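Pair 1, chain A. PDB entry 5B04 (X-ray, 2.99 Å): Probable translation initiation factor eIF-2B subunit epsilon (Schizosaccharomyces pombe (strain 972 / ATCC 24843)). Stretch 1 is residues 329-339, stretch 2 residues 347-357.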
# COMPACT_ATOMS: atom_id res chain seq x y z
N ALA A 329 -33.90 16.27 21.53
CA ALA A 329 -34.13 15.86 20.15
C ALA A 329 -35.50 16.26 19.61
O ALA A 329 -36.44 16.49 20.38
CB ALA A 329 -33.94 14.36 20.02
N ARG A 330 -35.59 16.32 18.29
CA ARG A 330 -36.83 16.62 17.57
C ARG A 330 -37.45 17.95 18.01
O ARG A 330 -38.65 18.05 18.23
CB ARG A 330 -37.84 15.49 17.76
CG ARG A 330 -37.34 14.14 17.25
CD ARG A 330 -38.27 13.54 16.20
NE ARG A 330 -39.25 12.64 16.79
CZ ARG A 330 -40.03 11.83 16.08
NH1 ARG A 330 -39.94 11.79 14.76
NH2 ARG A 330 -40.90 11.04 16.70
N THR A 331 -36.60 18.98 18.12
CA THR A 331 -37.05 20.30 18.54
C THR A 331 -36.81 21.34 17.45
O THR A 331 -35.72 21.44 16.89
CB THR A 331 -36.33 20.75 19.83
OG1 THR A 331 -36.84 20.00 20.94
CG2 THR A 331 -36.55 22.23 20.09
N LEU A 332 -37.85 22.11 17.14
CA LEU A 332 -37.76 23.17 16.15
C LEU A 332 -37.95 24.54 16.81
O LEU A 332 -38.90 24.74 17.57
CB LEU A 332 -38.80 22.96 15.04
CG LEU A 332 -38.81 23.89 13.83
CD1 LEU A 332 -39.27 23.13 12.60
CD2 LEU A 332 -39.72 25.09 14.06
N ILE A 333 -37.05 25.47 16.52
CA ILE A 333 -37.12 26.81 17.10
C ILE A 333 -37.09 27.90 16.03
O ILE A 333 -36.14 27.99 15.25
CB ILE A 333 -35.96 27.05 18.09
CG1 ILE A 333 -35.93 25.95 19.16
CG2 ILE A 333 -36.10 28.42 18.73
CD1 ILE A 333 -34.79 26.09 20.14
N GLY A 334 -38.13 28.73 16.00
CA GLY A 334 -38.20 29.84 15.07
C GLY A 334 -37.25 30.96 15.46
O GLY A 334 -36.76 31.00 16.59
N ALA A 335 -37.01 31.87 14.53
CA ALA A 335 -36.07 32.97 14.75
C ALA A 335 -36.54 33.91 15.84
O ALA A 335 -37.73 33.96 16.17
CB ALA A 335 -35.83 33.73 13.45
N TYR A 336 -35.60 34.66 16.41
CA TYR A 336 -35.86 35.68 17.43
C TYR A 336 -36.50 35.10 18.70
O TYR A 336 -37.13 35.83 19.46
CB TYR A 336 -36.76 36.78 16.85
CG TYR A 336 -36.25 37.33 15.54
CD1 TYR A 336 -35.13 38.14 15.49
CD2 TYR A 336 -36.90 37.04 14.34
CE1 TYR A 336 -34.66 38.65 14.29
CE2 TYR A 336 -36.44 37.54 13.14
CZ TYR A 336 -35.32 38.34 13.12
OH TYR A 336 -34.86 38.84 11.92
N THR A 337 -36.32 33.81 18.91
CA THR A 337 -36.84 33.15 20.10
C THR A 337 -35.78 33.10 21.20
O THR A 337 -34.62 32.79 20.94
CB THR A 337 -37.33 31.72 19.80
OG1 THR A 337 -38.36 31.77 18.80
CG2 THR A 337 -37.88 31.06 21.05
N LYS A 338 -36.19 33.41 22.42
CA LYS A 338 -35.29 33.38 23.57
C LYS A 338 -35.69 32.26 24.52
O LYS A 338 -36.87 32.08 24.81
CB LYS A 338 -35.29 34.72 24.29
CG LYS A 338 -35.02 35.91 23.39
CD LYS A 338 -35.27 37.22 24.10
CE LYS A 338 -35.68 38.31 23.12
NZ LYS A 338 -35.36 37.94 21.72
N VAL A 339 -34.70 31.51 25.01
CA VAL A 339 -34.97 30.48 26.01
C VAL A 339 -34.12 30.73 27.25
O VAL A 339 -32.92 31.01 27.15
CB VAL A 339 -34.68 29.07 25.46
CG1 VAL A 339 -35.23 28.02 26.41
CG2 VAL A 339 -35.30 28.90 24.08
N ASN A 347 -38.74 17.74 22.01
CA ASN A 347 -39.78 17.24 21.10
C ASN A 347 -40.89 18.26 20.84
O ASN A 347 -42.02 17.89 20.51
CB ASN A 347 -40.37 15.93 21.65
CG ASN A 347 -41.16 15.16 20.61
OD1 ASN A 347 -40.90 15.26 19.41
ND2 ASN A 347 -42.13 14.37 21.06
N THR A 348 -40.58 19.54 20.98
CA THR A 348 -41.57 20.58 20.73
C THR A 348 -41.24 21.44 19.51
O THR A 348 -40.08 21.50 19.09
CB THR A 348 -41.74 21.52 21.94
OG1 THR A 348 -40.76 22.56 21.87
CG2 THR A 348 -41.58 20.76 23.24
N ILE A 349 -42.25 22.09 18.97
CA ILE A 349 -42.08 23.02 17.86
C ILE A 349 -42.39 24.44 18.33
O ILE A 349 -43.44 24.68 18.93
CB ILE A 349 -42.97 22.66 16.66
CG1 ILE A 349 -42.56 21.30 16.09
CG2 ILE A 349 -42.89 23.73 15.59
CD1 ILE A 349 -43.48 20.78 15.01
N ILE A 350 -41.48 25.37 18.07
CA ILE A 350 -41.62 26.74 18.54
C ILE A 350 -41.59 27.74 17.38
O ILE A 350 -40.66 27.74 16.58
CB ILE A 350 -40.52 27.10 19.55
CG1 ILE A 350 -40.56 26.15 20.74
CG2 ILE A 350 -40.66 28.55 20.01
CD1 ILE A 350 -39.42 26.33 21.71
N GLY A 351 -42.61 28.59 17.32
CA GLY A 351 -42.71 29.58 16.26
C GLY A 351 -41.74 30.73 16.40
O GLY A 351 -40.90 30.74 17.30
N ARG A 352 -41.86 31.70 15.50
CA ARG A 352 -40.99 32.88 15.51
C ARG A 352 -41.24 33.77 16.73
O ARG A 352 -42.37 33.87 17.22
CB ARG A 352 -41.19 33.70 14.23
CG ARG A 352 -40.64 33.06 12.97
CD ARG A 352 -39.36 33.76 12.53
NE ARG A 352 -38.96 33.38 11.18
CZ ARG A 352 -39.27 34.06 10.08
NH1 ARG A 352 -40.01 35.16 10.18
NH2 ARG A 352 -38.86 33.64 8.90
N ASN A 353 -40.17 34.41 17.20
CA ASN A 353 -40.25 35.45 18.22
C ASN A 353 -40.98 35.03 19.50
O ASN A 353 -41.93 35.69 19.93
CB ASN A 353 -40.94 36.69 17.63
CG ASN A 353 -40.57 37.97 18.36
OD1 ASN A 353 -40.14 37.94 19.51
ND2 ASN A 353 -40.74 39.10 17.69
N CYS A 354 -40.52 33.95 20.12
CA CYS A 354 -41.10 33.50 21.38
C CYS A 354 -40.16 33.78 22.55
O CYS A 354 -38.97 34.01 22.37
CB CYS A 354 -41.43 32.01 21.32
SG CYS A 354 -42.75 31.60 20.16
N THR A 355 -40.71 33.74 23.76
CA THR A 355 -39.92 33.97 24.97
C THR A 355 -40.23 32.93 26.03
O THR A 355 -41.35 32.84 26.53
CB THR A 355 -40.17 35.38 25.55
OG1 THR A 355 -39.60 36.36 24.68
CG2 THR A 355 -39.53 35.51 26.92
N ILE A 356 -39.22 32.13 26.37
CA ILE A 356 -39.38 31.09 27.38
C ILE A 356 -38.48 31.37 28.58
O ILE A 356 -37.27 31.55 28.43
CB ILE A 356 -39.06 29.70 26.81
CG1 ILE A 356 -39.84 29.47 25.52
CG2 ILE A 356 -39.38 28.62 27.83
CD1 ILE A 356 -39.60 28.12 24.88
N GLY A 357 -39.08 31.41 29.76
CA GLY A 357 -38.37 31.80 30.97
C GLY A 357 -37.46 30.73 31.55
O GLY A 357 -37.28 29.66 30.97

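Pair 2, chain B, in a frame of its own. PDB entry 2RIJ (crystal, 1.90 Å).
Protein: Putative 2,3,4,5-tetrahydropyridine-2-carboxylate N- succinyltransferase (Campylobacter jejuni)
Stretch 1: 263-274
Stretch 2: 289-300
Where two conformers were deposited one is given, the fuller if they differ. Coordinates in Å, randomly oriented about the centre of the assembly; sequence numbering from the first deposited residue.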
# COMPACT_ATOMS: atom_id res chain seq x y z
N SER B 263 10.48 32.49 12.41
CA SER B 263 11.21 33.63 11.88
C SER B 263 11.54 33.41 10.42
O SER B 263 11.91 32.30 10.03
CB SER B 263 12.49 33.86 12.71
OG SER B 263 12.18 34.55 13.90
N SER B 264 11.38 34.47 9.63
CA SER B 264 11.57 34.52 8.19
C SER B 264 10.37 34.05 7.38
O SER B 264 10.37 34.25 6.20
CB SER B 264 12.84 33.80 7.72
OG SER B 264 13.94 34.51 8.18
N ALA B 265 9.37 33.47 8.02
CA ALA B 265 8.18 32.97 7.30
C ALA B 265 7.19 34.10 7.12
O ALA B 265 6.99 34.93 8.05
CB ALA B 265 7.54 31.78 8.04
N ILE B 266 6.59 34.15 5.93
CA ILE B 266 5.60 35.13 5.53
C ILE B 266 4.38 34.42 5.00
O ILE B 266 4.50 33.49 4.19
CB ILE B 266 6.13 36.11 4.43
CG1 ILE B 266 7.37 36.89 4.92
CG2 ILE B 266 5.04 37.11 4.05
CD1 ILE B 266 8.11 37.67 3.80
N VAL B 267 3.22 34.85 5.48
CA VAL B 267 1.92 34.29 5.11
C VAL B 267 1.10 35.37 4.39
O VAL B 267 0.91 36.45 4.90
CB VAL B 267 1.20 33.73 6.35
CG1 VAL B 267 -0.17 33.15 6.01
CG2 VAL B 267 2.10 32.68 7.08
N GLY B 268 0.59 35.03 3.22
CA GLY B 268 -0.08 35.98 2.33
C GLY B 268 -1.54 36.16 2.68
O GLY B 268 -2.14 35.35 3.39
N GLU B 269 -2.10 37.24 2.16
CA GLU B 269 -3.49 37.64 2.42
C GLU B 269 -4.53 36.56 2.23
O GLU B 269 -4.55 35.84 1.20
CB GLU B 269 -3.82 38.79 1.45
CG GLU B 269 -5.20 39.35 1.61
CD GLU B 269 -5.32 40.61 0.73
OE1 GLU B 269 -5.37 40.46 -0.52
OE2 GLU B 269 -5.27 41.74 1.29
N GLY B 270 -5.45 36.46 3.20
CA GLY B 270 -6.56 35.56 3.12
C GLY B 270 -6.23 34.13 3.51
O GLY B 270 -7.07 33.27 3.38
N SER B 271 -5.01 33.87 3.98
CA SER B 271 -4.64 32.53 4.34
C SER B 271 -5.18 32.19 5.72
O SER B 271 -5.49 33.08 6.52
CB SER B 271 -3.13 32.32 4.27
OG SER B 271 -2.69 32.36 2.93
N ASP B 272 -5.28 30.90 6.00
CA ASP B 272 -5.80 30.43 7.28
C ASP B 272 -4.83 29.36 7.81
O ASP B 272 -4.63 28.33 7.17
CB ASP B 272 -7.17 29.84 7.04
CG ASP B 272 -7.91 29.52 8.29
OD1 ASP B 272 -7.40 28.72 9.12
OD2 ASP B 272 -9.04 30.04 8.44
N VAL B 273 -4.16 29.70 8.90
CA VAL B 273 -3.17 28.83 9.55
C VAL B 273 -3.95 28.13 10.66
O VAL B 273 -4.38 28.75 11.63
CB VAL B 273 -1.99 29.60 10.11
CG1 VAL B 273 -0.91 28.62 10.73
CG2 VAL B 273 -1.38 30.55 9.06
N GLY B 274 -4.21 26.84 10.45
CA GLY B 274 -5.09 26.08 11.34
C GLY B 274 -4.45 25.79 12.71
O GLY B 274 -3.25 25.99 12.91
N ASN B 289 16.79 29.29 1.53
CA ASN B 289 15.98 30.49 1.47
C ASN B 289 14.80 30.46 2.45
O ASN B 289 14.48 29.42 3.05
CB ASN B 289 15.55 30.70 0.03
CG ASN B 289 16.76 30.76 -0.93
OD1 ASN B 289 17.45 31.78 -1.03
ND2 ASN B 289 17.05 29.64 -1.59
N ALA B 290 14.16 31.61 2.62
CA ALA B 290 13.07 31.77 3.58
C ALA B 290 11.79 31.14 3.01
O ALA B 290 11.58 31.13 1.81
CB ALA B 290 12.88 33.28 3.87
N ILE B 291 10.91 30.64 3.87
CA ILE B 291 9.62 30.08 3.45
C ILE B 291 8.51 31.15 3.42
O ILE B 291 8.37 31.92 4.35
CB ILE B 291 9.26 28.94 4.39
CG1 ILE B 291 10.23 27.78 4.10
CG2 ILE B 291 7.81 28.48 4.24
CD1 ILE B 291 10.24 26.75 5.13
N SER B 292 7.80 31.23 2.30
CA SER B 292 6.64 32.09 2.11
C SER B 292 5.43 31.23 1.73
O SER B 292 5.57 30.30 0.96
CB SER B 292 6.88 33.06 0.95
OG SER B 292 7.95 33.94 1.20
N VAL B 293 4.27 31.53 2.30
CA VAL B 293 3.02 30.92 1.91
C VAL B 293 2.23 32.02 1.22
O VAL B 293 2.18 33.16 1.70
CB VAL B 293 2.34 30.36 3.17
CG1 VAL B 293 0.89 30.07 2.98
CG2 VAL B 293 3.15 29.13 3.69
N GLY B 294 1.64 31.72 0.08
CA GLY B 294 0.99 32.76 -0.73
C GLY B 294 -0.40 33.11 -0.23
O GLY B 294 -0.77 32.83 0.90
N LYS B 295 -1.17 33.76 -1.10
CA LYS B 295 -2.50 34.21 -0.78
C LYS B 295 -3.54 33.10 -0.74
O LYS B 295 -3.50 32.16 -1.52
CB LYS B 295 -2.96 35.22 -1.84
CG LYS B 295 -2.17 36.48 -1.85
CD LYS B 295 -2.80 37.50 -2.79
CE LYS B 295 -1.86 38.65 -3.01
NZ LYS B 295 -2.58 39.80 -3.68
N ALA B 296 -4.48 33.23 0.19
CA ALA B 296 -5.60 32.32 0.27
C ALA B 296 -5.16 30.84 0.39
O ALA B 296 -5.76 29.96 -0.19
CB ALA B 296 -6.53 32.52 -0.98
N CYS B 297 -4.09 30.58 1.13
CA CYS B 297 -3.72 29.21 1.42
C CYS B 297 -4.45 28.74 2.68
O CYS B 297 -4.73 29.55 3.56
CB CYS B 297 -2.22 29.08 1.63
SG CYS B 297 -1.30 29.29 0.09
N LEU B 298 -4.75 27.45 2.73
CA LEU B 298 -5.45 26.83 3.84
C LEU B 298 -4.55 25.75 4.43
O LEU B 298 -4.34 24.73 3.80
CB LEU B 298 -6.74 26.21 3.29
CG LEU B 298 -7.80 25.63 4.20
CD1 LEU B 298 -8.18 26.62 5.29
CD2 LEU B 298 -9.01 25.26 3.30
N LEU B 299 -4.02 25.99 5.62
CA LEU B 299 -3.13 25.03 6.29
C LEU B 299 -3.93 24.35 7.42
O LEU B 299 -4.36 25.00 8.37
CB LEU B 299 -1.91 25.74 6.82
CG LEU B 299 -1.11 26.54 5.78
CD1 LEU B 299 0.05 27.25 6.40
CD2 LEU B 299 -0.66 25.71 4.54
N GLY B 300 -4.14 23.06 7.29
CA GLY B 300 -4.94 22.33 8.22
C GLY B 300 -4.36 22.25 9.64
O GLY B 300 -3.16 22.37 9.86
O HOH W 1 -6.93 25.74 8.38

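What backbone arrangement do the two pairs share? In each, two stretches of one chain run parallel, forming a short two-residue bridge, then a turn, then a second two-residue bridge. In pair 1, A:Leu332 and A:Ile333 lie beside A:Ile349 and A:Ile350, and A:Lys338 and A:Val339 beside A:Thr355 and A:Ile356. In pair 2 the same places are taken by B:Ile266 and B:Val267 with B:Ser292 and B:Val293, and by B:Asp272 and B:Val273 with B:Leu298 and B:Leu299. Fourteen central residues superpose with an RMSD of 0.3 Å. The ladder of hydrogen bonds is conserved too: A:Ile350 N donates to A:Leu332 O at 2.7 Å, as B:Val293 N does to B:Ile266 O at 2.7 Å, and past the turn A:Ile356 N reaches A:Lys338 O at 2.8 Å, as B:Leu299 N reaches B:Asp272 O at 2.9 Å.

Why is the first residue after the first bridge a glycine in both? The CA atoms of A:Gly334 and B:Gly268 fall 0.2 Å apart after superposition, and at both a CB would point toward the other stretch. An ideal CB on A:Gly334 would lie 2.6 Å from A:Gly351 C; on B:Gly268 it would lie 2.7 Å from B:Gly294 C. The bare CA therefore lets the stretches stay close where the chain bends. The matched glycines A:Gly351 and B:Gly294 are different, since a CB there would point away and meet nothing of the other stretch.

How is the turn fastened to the other stretch? A hydroxyl and a backbone carbonyl both take part. A:Thr337 OG1 and B:Ser271 OG occupy matching positions, both residues with chi1 in m, and accept from the backbone of matched cysteines: A:Cys354 N to A:Thr337 OG1 is a weak bond at 3.3 Å, B:Cys297 N to B:Ser271 OG a better one at 2.9 Å. Threonine also brings a methyl, and A:Thr337 CG2 packs 3.9 Å from A:Ile350 CG2. Beside the hydroxyl, a backbone bond secures the turn: A:Asn353 N to A:Ala335 O at 2.7 Å, B:Ala296 N to B:Glu269 O at 2.8 Å.

How do different side chains fill the same places? On the buried face that carries A:Ile333 and A:Ile350, and B:Val267 and B:Val293, the solutions are alike: A:Ile333 CG1 approaches A:Ile350 CD1 at 4.3 Å, and B:Val267 CG1 approaches B:Val293 CG1 at 4.4 Å. The face carrying A:Leu332 and A:Ile349 is apolar at this level, with A:Leu332 CD2 3.8 Å from A:Ile349 CG2, whereas pair 2 sets B:Ile266 beside B:Ser292. At the turn, A:Ala335 CB packs 3.6 Å from A:Arg352 CD; its counterpart B:Glu269 instead brings OE1 to 4.3 Å from B:Lys295 NZ, opposite charges beyond salt-bridge range. Next along, A:Tyr336 is matched by B:Gly270, so the ring that brings CD2 to 4.5 Å from A:Arg352 CD has no equivalent. Further on, B:Asp272 CB meets B:Leu298 CD1 at 3.8 Å, where pair 1 has A:Lys338 and A:Thr355.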